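Long-range contact in extracellular ligand-binding receptor (Rhodopseudomonas palustris, PDB 3SG0), which binds benzoylformate and, as a solute-binding protein of the leucine-binding protein family, probably serves the uptake of related aromatic acids: residues 143-148 / 175-179. Residues are numbered along the deposited sequence; the frame is centred on the assembly and turned at random.
Sequences DDIMAE and YYKVL
Beside the aromatic-acid pocket of this periplasmic binding protein, helix 143-156 packs on helix 170-186, and Tyr175 and Asp143 form the polar end of their contact. The phenol hydroxyl OH of Tyr175 donates to OD1 of Asp143 at 2.7 Å, arriving from above the carboxylate plane, 45° out of it, with the ring and carboxylate planes steeply inclined to each other. Tyr175 has CG anti to its carbonyl carbon (chi1 -82°), which sends the ring across the first turn of the other helix, where CD1 lies 3.7 Å from CB of Ala147 and OH lies 3.5 Å from CB of Met146. Ala147 sits at the centre: its methyl fits between Tyr175 and Val178, where the CA atoms of Ala147 and Tyr175 are 5.8 Å apart, and its CB meets CG1 of Val178 at 3.6 Å. The two branches of Val178 part here, CG1 turning to Ala147 and, in one of its two conformers, to the bent Glu148 side chain, CG2 to CB of Asp144 at 3.8 Å. A phenylalanine in place of Tyr175 would probably keep much of the ring packing but take the phenol donor from Asp143 OD1, leaving the carboxylate freer to turn even with its bond to His247 kept. That bond to His247 is made by the same oxygen, while the backbone of Asp143 pairs with Ala121, a phenylglyoxylate-binding residue; this places Asp143, its side chain about 5 Å from the bound benzoylformate between nearest atoms, probably in the second shell of the ligand. The segment axes pass 9.0 Å apart at -49°; Leu179 also rests on Phe219 of strand 217-221 and Leu190 of strand 189-196, seating helix 170-186 against the parallel four-stranded sheet.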
loop_
_atom_site.group_PDB
_atom_site.type_symbol
_atom_site.label_atom_id
_atom_site.label_comp_id
_atom_site.label_asym_id
_atom_site.label_seq_id
_atom_site.Cartn_x
_atom_site.Cartn_y
_atom_site.Cartn_z
ATOM N N ASP A 143 1.457 -0.966 8.188
ATOM C CA ASP A 143 2.511 0.007 8.426
ATOM C C ASP A 143 3.220 -0.180 9.751
ATOM O O ASP A 143 4.382 0.201 9.867
ATOM C CB ASP A 143 1.972 1.436 8.336
ATOM C CG ASP A 143 1.703 1.861 6.915
ATOM O OD1 ASP A 143 2.551 1.549 6.041
ATOM O OD2 ASP A 143 0.651 2.488 6.677
ATOM N N ASP A 144 2.559 -0.745 10.758
ATOM C CA ASP A 144 3.251 -0.940 12.027
ATOM C C ASP A 144 4.434 -1.903 11.898
ATOM O O ASP A 144 5.458 -1.722 12.564
ATOM C CB ASP A 144 2.300 -1.301 13.189
ATOM C CG ASP A 144 1.472 -2.552 12.948
ATOM O OD1 ASP A 144 1.289 -2.979 11.800
ATOM O OD2 ASP A 144 0.965 -3.112 13.950
ATOM N N ILE A 145 4.308 -2.904 11.029
ATOM C CA ILE A 145 5.407 -3.824 10.757
ATOM C C ILE A 145 6.589 -3.065 10.166
ATOM O O ILE A 145 7.739 -3.241 10.572
ATOM C CB ILE A 145 4.970 -4.927 9.769
ATOM C CG1 ILE A 145 3.844 -5.774 10.368
ATOM C CG2 ILE A 145 6.152 -5.799 9.366
ATOM C CD1 ILE A 145 3.153 -6.674 9.354
HETATM N N MSE A 146 6.297 -2.211 9.194
HETATM C CA MSE A 146 7.335 -1.438 8.536
HETATM C C MSE A 146 7.956 -0.413 9.478
HETATM O O MSE A 146 9.174 -0.215 9.474
HETATM C CB MSE A 146 6.778 -0.753 7.288
HETATM C CG MSE A 146 6.255 -1.742 6.246
HETATM SE SE MSE A 146 7.674 -2.901 5.543
HETATM C CE MSE A 146 6.635 -4.262 4.655
ATOM N N ALA A 147 7.123 0.239 10.285
ATOM C CA ALA A 147 7.604 1.240 11.233
ATOM C C ALA A 147 8.533 0.603 12.265
ATOM O O ALA A 147 9.553 1.186 12.640
ATOM C CB ALA A 147 6.438 1.925 11.911
ATOM N N GLU A 148 8.196 -0.593 12.731
ATOM C CA GLU A 148 9.067 -1.284 13.674
ATOM C C GLU A 148 10.410 -1.604 13.029
ATOM O O GLU A 148 11.461 -1.412 13.648
ATOM C CB GLU A 148 8.406 -2.559 14.201
ATOM C CG GLU A 148 7.201 -2.318 15.098
ATOM C CD GLU A 148 7.562 -1.734 16.455
ATOM O OE1 GLU A 148 8.767 -1.611 16.757
ATOM O OE2 GLU A 148 6.635 -1.398 17.222
ATOM N N TYR A 175 2.604 5.871 11.348
ATOM C CA TYR A 175 4.054 5.867 11.502
ATOM C C TYR A 175 4.476 6.595 12.765
ATOM O O TYR A 175 5.261 6.073 13.562
ATOM C CB TYR A 175 4.768 6.435 10.253
ATOM C CG TYR A 175 4.883 5.367 9.211
ATOM C CD1 TYR A 175 5.933 4.460 9.236
ATOM C CD2 TYR A 175 3.897 5.203 8.251
ATOM C CE1 TYR A 175 6.008 3.425 8.315
ATOM C CE2 TYR A 175 3.969 4.178 7.321
ATOM C CZ TYR A 175 5.025 3.291 7.361
ATOM O OH TYR A 175 5.084 2.244 6.468
ATOM N N TYR A 176 3.956 7.797 12.965
ATOM C CA TYR A 176 4.361 8.562 14.129
ATOM C C TYR A 176 4.093 7.797 15.422
ATOM O O TYR A 176 4.952 7.724 16.312
ATOM C CB TYR A 176 3.660 9.914 14.192
ATOM C CG TYR A 176 4.127 10.697 15.389
ATOM C CD1 TYR A 176 5.333 11.377 15.356
ATOM C CD2 TYR A 176 3.403 10.698 16.575
ATOM C CE1 TYR A 176 5.792 12.076 16.457
ATOM C CE2 TYR A 176 3.854 11.398 17.683
ATOM C CZ TYR A 176 5.049 12.077 17.612
ATOM O OH TYR A 176 5.502 12.774 18.712
ATOM N N LYS A 177 2.902 7.230 15.550
ATOM C CA LYS A 177 2.554 6.603 16.818
ATOM C C LYS A 177 3.450 5.410 17.140
ATOM O O LYS A 177 3.854 5.224 18.295
ATOM C CB LYS A 177 1.067 6.246 16.879
ATOM C CG LYS A 177 0.655 4.960 16.198
ATOM C CD LYS A 177 -0.788 4.632 16.571
ATOM C CE LYS A 177 -1.322 3.430 15.812
ATOM N NZ LYS A 177 -2.793 3.259 16.018
ATOM N N VAL A 178 3.777 4.608 16.134
ATOM C CA VAL A 178 4.627 3.444 16.366
ATOM C C VAL A 178 6.072 3.844 16.646
ATOM O O VAL A 178 6.703 3.312 17.568
ATOM C CB VAL A 178 4.533 2.439 15.201
ATOM C CG1 VAL A 178 5.537 1.304 15.377
ATOM C CG2 VAL A 178 3.121 1.898 15.117
ATOM N N LEU A 179 6.593 4.792 15.877
ATOM C CA LEU A 179 7.943 5.292 16.120
ATOM C C LEU A 179 8.062 5.962 17.485
ATOM O O LEU A 179 9.037 5.744 18.208
ATOM C CB LEU A 179 8.370 6.264 15.021
ATOM C CG LEU A 179 8.600 5.644 13.646
ATOM C CD1 LEU A 179 8.748 6.737 12.601
ATOM C CD2 LEU A 179 9.827 4.746 13.672
HETATM O O HOH W 1 6.073 0.831 18.790
#